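Local coordinates for putative uncharacterized protein PAE0789 (Pyrobaculum aerophilum, PDB 2ZYZ) that is probably a structural subunit of a splicing endonuclease and may bind nucleic acid, though its exact role is uncharacterized, at residues I39-Q42 with F48-E51; R35-I40 with E54-Y59. All coordinates share one frame; numbering follows the deposited sequence.

Contact 1 (I39-Q42 with F48-E51); sequences IIEQ and FIAE
Two consecutive residues, Ile40 and Glu41, stand opposite the single Ile49, a classic beta bulge in the antiparallel hairpin of strands 38-44 and 47-51. The carbonyl of Ile49 takes two amides: Ile40 N donates to Ile49 O at 2.9 Å, the donor lying 24° off the carbonyl plane, and Glu41 N adds a weak bond at 3.4 Å to the same Ile49 O. Beyond the bulge, Ile49 N donates to Glu41 O over 2.9 Å, nearly straight at 168°. The extra residue turns the side chain of Ile40 toward the partner strand: its CB packs on Ile49 CG2 at 4.0 Å, and CG1 and CD1 of Ile40 rest against Glu51 CB, the two side chains running obliquely to each other. The Glu51 carboxylate reaches on to Arg55 in a salt bridge. Glu41 runs alongside Ile49 in the same direction, its extended chain carrying OE1 alongside Ile49 CD1.

On the face carrying Ile39, Gln42 and Phe48, against which helix 23-34 packs, Ile39 CD1 meets Ala50 CB at 3.9 Å, while Phe48 packs among Phe29, Leu32 and Phe58. Gln42 bends at chi2 (91°), which folds its amide back over the CB of Phe48. Gln42 NE2 bonds to Asp44 O, holding the amide there, and its OE1 comes to 3.8 Å from Phe48 CB.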
loop_
_atom_site.group_PDB
_atom_site.type_symbol
_atom_site.label_atom_id
_atom_site.label_comp_id
_atom_site.label_asym_id
_atom_site.label_seq_id
_atom_site.Cartn_x
_atom_site.Cartn_y
_atom_site.Cartn_z
ATOM N N ILE C 39 2.485 -12.611 31.042
ATOM C CA ILE C 39 3.750 -12.139 30.588
ATOM C C ILE C 39 4.847 -12.899 31.271
ATOM O O ILE C 39 4.858 -12.963 32.484
ATOM C CB ILE C 39 3.946 -10.652 30.820
ATOM C CG1 ILE C 39 2.723 -9.860 30.418
ATOM C CG2 ILE C 39 5.154 -10.167 30.084
ATOM C CD1 ILE C 39 2.241 -10.129 29.080
ATOM N N ILE C 40 5.782 -13.427 30.492
ATOM C CA ILE C 40 6.785 -14.367 30.970
ATOM C C ILE C 40 8.083 -13.646 31.241
ATOM O O ILE C 40 8.599 -13.721 32.312
ATOM C CB ILE C 40 7.035 -15.536 29.995
ATOM C CG1 ILE C 40 5.769 -16.334 29.744
ATOM C CG2 ILE C 40 8.173 -16.386 30.435
ATOM C CD1 ILE C 40 5.133 -16.725 30.895
ATOM N N GLU C 41 8.556 -12.883 30.274
ATOM C CA GLU C 41 9.829 -12.210 30.356
ATOM C C GLU C 41 9.902 -11.009 29.413
ATOM O O GLU C 41 9.504 -11.086 28.280
ATOM C CB GLU C 41 10.965 -13.179 30.082
ATOM C CG GLU C 41 12.278 -12.683 30.566
ATOM C CD GLU C 41 13.422 -13.410 29.963
ATOM O OE1 GLU C 41 13.188 -14.263 29.129
ATOM O OE2 GLU C 41 14.558 -13.128 30.312
ATOM N N GLN C 42 10.426 -9.904 29.905
ATOM C CA GLN C 42 10.731 -8.798 29.038
ATOM C C GLN C 42 12.145 -8.857 28.604
ATOM O O GLN C 42 13.014 -8.867 29.432
ATOM C CB GLN C 42 10.409 -7.484 29.716
ATOM C CG GLN C 42 10.491 -6.298 28.821
ATOM C CD GLN C 42 9.170 -6.021 28.177
ATOM O OE1 GLN C 42 8.176 -6.300 28.772
ATOM N NE2 GLN C 42 9.159 -5.439 26.986
ATOM N N PHE C 48 9.087 -9.065 24.124
ATOM C CA PHE C 48 8.756 -9.823 25.307
ATOM C C PHE C 48 8.197 -11.186 24.962
ATOM O O PHE C 48 7.849 -11.399 23.872
ATOM C CB PHE C 48 7.819 -9.099 26.245
ATOM C CG PHE C 48 6.498 -8.775 25.660
ATOM C CD1 PHE C 48 5.429 -9.601 25.833
ATOM C CD2 PHE C 48 6.305 -7.617 24.945
ATOM C CE1 PHE C 48 4.255 -9.296 25.332
ATOM C CE2 PHE C 48 5.094 -7.338 24.456
ATOM C CZ PHE C 48 4.074 -8.207 24.636
ATOM N N ILE C 49 8.162 -12.082 25.934
ATOM C CA ILE C 49 7.551 -13.383 25.783
ATOM C C ILE C 49 6.298 -13.409 26.605
ATOM O O ILE C 49 6.325 -13.006 27.725
ATOM C CB ILE C 49 8.481 -14.495 26.290
ATOM C CG1 ILE C 49 9.786 -14.444 25.541
ATOM C CG2 ILE C 49 7.837 -15.877 26.119
ATOM C CD1 ILE C 49 10.833 -15.276 26.046
ATOM N N ALA C 50 5.214 -13.919 26.045
ATOM C CA ALA C 50 4.000 -14.102 26.790
ATOM C C ALA C 50 3.384 -15.417 26.400
ATOM O O ALA C 50 3.706 -15.942 25.404
ATOM C CB ALA C 50 3.073 -13.035 26.561
ATOM N N GLU C 51 2.470 -15.921 27.205
ATOM C CA GLU C 51 1.975 -17.290 27.077
ATOM C C GLU C 51 0.470 -17.400 27.245
ATOM O O GLU C 51 -0.066 -16.859 28.150
ATOM C CB GLU C 51 2.636 -18.191 28.087
ATOM C CG GLU C 51 1.918 -19.512 28.248
ATOM C CD GLU C 51 2.776 -20.628 28.813
ATOM O OE1 GLU C 51 2.418 -21.793 28.534
ATOM O OE2 GLU C 51 3.753 -20.364 29.549
#

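Contact 2 (R35-I40 with E54-Y59); sequences RGFKII and ERYLFY
Phe37 has its CG swung to the side of its backbone N, opposite the carbonyl carbon (chi1 -73°), and Tyr56 and Phe58 adopt similar torsions; together these send three rings, one from the turn before strand 38-44 and two from strand 55-62, into one aromatic cluster. Phe37 touches both other rings, and one corner of its ring, CE2, makes the closest approach to each. Phe37 CE2 comes to 3.8 Å from Tyr56 CE1, with Tyr56 CD1 equally near, lying in the plane of the Phe37 ring at its edge. The two side chains cross at about a right angle, yet their ring planes are inclined by 49°, an oblique pairing. Phe58 meets the same corner differently: its CZ lies 4.0 Å from Phe37 CE2, and its edge is turned toward the Phe37 face in an offset edge-to-face pair, the planes 85° apart and the centroids 5.9 Å apart.

A second, more exposed contact lies at Arg55. Its chain, extended from CG to NE, lays the guanidinium beside Ile40, whose CG2 sits over the centre of one guanidinium face, 4.0 Å from Arg55 CZ. The Arg55 NE salt bridge to Glu51 OE2 helps fix the plane of the group. Just before Phe37, Gly36 with its positive phi is the C-prime residue of the Schellman motif that ends helix 23-34, through Phe37 N to Leu32 O and Gly36 N to Lys33 O.

The cluster forms where the chain leaves that helix for strand 38-44. Phe58 reaches Leu32 of the helix, Ala50 of the intervening strand and Val87 of strand 86-91, while Phe37 and Phe58 each also pack on an apolar side chain of another protein chain.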
loop_
_atom_site.group_PDB
_atom_site.type_symbol
_atom_site.label_atom_id
_atom_site.label_comp_id
_atom_site.label_asym_id
_atom_site.label_seq_id
_atom_site.Cartn_x
_atom_site.Cartn_y
_atom_site.Cartn_z
ATOM N N ARG C 35 -6.832 -10.960 27.356
ATOM C CA ARG C 35 -7.082 -12.078 26.480
ATOM C C ARG C 35 -6.581 -13.374 27.140
ATOM O O ARG C 35 -6.535 -14.396 26.535
ATOM C CB ARG C 35 -6.427 -11.857 25.097
ATOM C CG ARG C 35 -7.093 -10.829 24.200
ATOM C CD ARG C 35 -6.207 -10.420 23.096
ATOM N NE ARG C 35 -6.738 -9.424 22.188
ATOM C CZ ARG C 35 -7.392 -9.707 21.072
ATOM N NH1 ARG C 35 -7.644 -10.948 20.767
ATOM N NH2 ARG C 35 -7.827 -8.761 20.267
ATOM N N GLY C 36 -6.194 -13.277 28.398
ATOM C CA GLY C 36 -5.723 -14.424 29.152
ATOM C C GLY C 36 -4.298 -14.863 28.916
ATOM O O GLY C 36 -3.938 -15.993 29.118
ATOM N N PHE C 37 -3.460 -13.955 28.444
ATOM C CA PHE C 37 -2.035 -14.199 28.437
ATOM C C PHE C 37 -1.369 -13.890 29.765
ATOM O O PHE C 37 -1.776 -13.029 30.461
ATOM C CB PHE C 37 -1.332 -13.399 27.344
ATOM C CG PHE C 37 -1.572 -13.899 25.983
ATOM C CD1 PHE C 37 -2.753 -13.722 25.400
ATOM C CD2 PHE C 37 -0.587 -14.533 25.282
ATOM C CE1 PHE C 37 -2.957 -14.172 24.152
ATOM C CE2 PHE C 37 -0.782 -14.989 24.048
ATOM C CZ PHE C 37 -1.980 -14.812 23.480
ATOM N N LYS C 38 -0.298 -14.598 30.060
ATOM C CA LYS C 38 0.632 -14.065 31.006
ATOM C C LYS C 38 1.958 -13.684 30.496
ATOM O O LYS C 38 2.508 -14.323 29.656
ATOM C CB LYS C 38 0.753 -14.876 32.272
ATOM C CG LYS C 38 0.824 -13.932 33.528
ATOM C CD LYS C 38 1.533 -12.544 33.279
ATOM C CE LYS C 38 0.790 -11.359 33.751
ATOM N NZ LYS C 38 -0.643 -11.653 33.880
ATOM N N ILE C 39 2.485 -12.611 31.042
ATOM C CA ILE C 39 3.750 -12.139 30.588
ATOM C C ILE C 39 4.847 -12.899 31.271
ATOM O O ILE C 39 4.858 -12.963 32.484
ATOM C CB ILE C 39 3.946 -10.652 30.820
ATOM C CG1 ILE C 39 2.723 -9.860 30.418
ATOM C CG2 ILE C 39 5.154 -10.167 30.084
ATOM C CD1 ILE C 39 2.241 -10.129 29.080
ATOM N N ILE C 40 5.782 -13.427 30.492
ATOM C CA ILE C 40 6.785 -14.367 30.970
ATOM C C ILE C 40 8.083 -13.646 31.241
ATOM O O ILE C 40 8.599 -13.721 32.312
ATOM C CB ILE C 40 7.035 -15.536 29.995
ATOM C CG1 ILE C 40 5.769 -16.334 29.744
ATOM C CG2 ILE C 40 8.173 -16.386 30.435
ATOM C CD1 ILE C 40 5.133 -16.725 30.895
ATOM N N GLU C 54 0.547 -21.582 23.900
ATOM C CA GLU C 54 1.982 -21.741 23.808
ATOM C C GLU C 54 2.645 -20.424 24.172
ATOM O O GLU C 54 1.970 -19.497 24.447
ATOM C CB GLU C 54 2.422 -22.272 22.454
ATOM C CG GLU C 54 1.846 -21.629 21.242
ATOM C CD GLU C 54 2.312 -22.276 19.865
ATOM O OE1 GLU C 54 3.383 -22.891 19.736
ATOM O OE2 GLU C 54 1.598 -22.130 18.868
ATOM N N ARG C 55 3.956 -20.389 24.224
ATOM C CA ARG C 55 4.680 -19.134 24.330
ATOM C C ARG C 55 4.966 -18.506 22.993
ATOM O O ARG C 55 5.350 -19.165 22.080
ATOM C CB ARG C 55 5.989 -19.328 25.062
ATOM C CG ARG C 55 5.824 -20.063 26.345
ATOM C CD ARG C 55 6.967 -19.920 27.246
ATOM N NE ARG C 55 6.596 -20.131 28.629
ATOM C CZ ARG C 55 7.503 -20.273 29.592
ATOM N NH1 ARG C 55 7.124 -20.465 30.819
ATOM N NH2 ARG C 55 8.786 -20.184 29.313
ATOM N N TYR C 56 4.785 -17.200 22.929
ATOM C CA TYR C 56 5.085 -16.437 21.744
ATOM C C TYR C 56 6.095 -15.333 22.031
ATOM O O TYR C 56 6.150 -14.847 23.087
ATOM C CB TYR C 56 3.827 -15.773 21.212
ATOM C CG TYR C 56 2.600 -16.634 20.932
ATOM C CD1 TYR C 56 1.707 -16.884 21.914
ATOM C CD2 TYR C 56 2.312 -17.092 19.684
ATOM C CE1 TYR C 56 0.643 -17.596 21.711
ATOM C CE2 TYR C 56 1.201 -17.833 19.468
ATOM C CZ TYR C 56 0.361 -18.064 20.503
ATOM O OH TYR C 56 -0.812 -18.770 20.407
ATOM N N LEU C 57 6.832 -14.942 21.022
ATOM C CA LEU C 57 7.657 -13.795 21.103
ATOM C C LEU C 57 6.954 -12.621 20.475
ATOM O O LEU C 57 6.665 -12.663 19.323
ATOM C CB LEU C 57 8.983 -14.047 20.423
ATOM C CG LEU C 57 10.049 -12.971 20.430
ATOM C CD1 LEU C 57 10.540 -12.758 21.802
ATOM C CD2 LEU C 57 11.146 -13.360 19.536
ATOM N N PHE C 58 6.677 -11.603 21.275
ATOM C CA PHE C 58 5.992 -10.413 20.847
ATOM C C PHE C 58 6.968 -9.289 20.535
ATOM O O PHE C 58 7.903 -9.070 21.276
ATOM C CB PHE C 58 4.999 -9.940 21.873
ATOM C CG PHE C 58 3.788 -10.775 21.964
ATOM C CD1 PHE C 58 3.785 -11.873 22.737
ATOM C CD2 PHE C 58 2.641 -10.448 21.278
ATOM C CE1 PHE C 58 2.656 -12.641 22.818
ATOM C CE2 PHE C 58 1.540 -11.218 21.353
ATOM C CZ PHE C 58 1.550 -12.310 22.126
ATOM N N TYR C 59 6.662 -8.552 19.473
ATOM C CA TYR C 59 7.399 -7.356 19.119
ATOM C C TYR C 59 6.406 -6.234 18.878
ATOM O O TYR C 59 5.509 -6.365 18.096
ATOM C CB TYR C 59 8.282 -7.603 17.903
ATOM C CG TYR C 59 9.094 -6.432 17.455
ATOM C CD1 TYR C 59 9.937 -5.801 18.302
ATOM C CD2 TYR C 59 9.016 -5.971 16.178
ATOM C CE1 TYR C 59 10.663 -4.766 17.915
ATOM C CE2 TYR C 59 9.742 -4.904 15.785
ATOM C CZ TYR C 59 10.561 -4.317 16.667
ATOM O OH TYR C 59 11.259 -3.281 16.280
#

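Overall arrangement
Contacts 1 and 2 have centres about 5 Å apart and share Ile39 and Ile40. Contact 1 joins adjacent strands 38-44 and 47-51; contact 2 passes across the second of these to strand 55-62, so side chains alone link its two segments. Strand 47-51 binds both neighbours through its backbone: Glu51 N lies 2.9 Å from Lys38 O, and Phe48 O lies 2.9 Å from Phe58 N, both probable hydrogen bonds. Ile40, at the bulge, belongs to both contacts; the nearly parallel rings of Phe48 and Phe58 join the hairpin to the aromatic cluster beside helix 23-34.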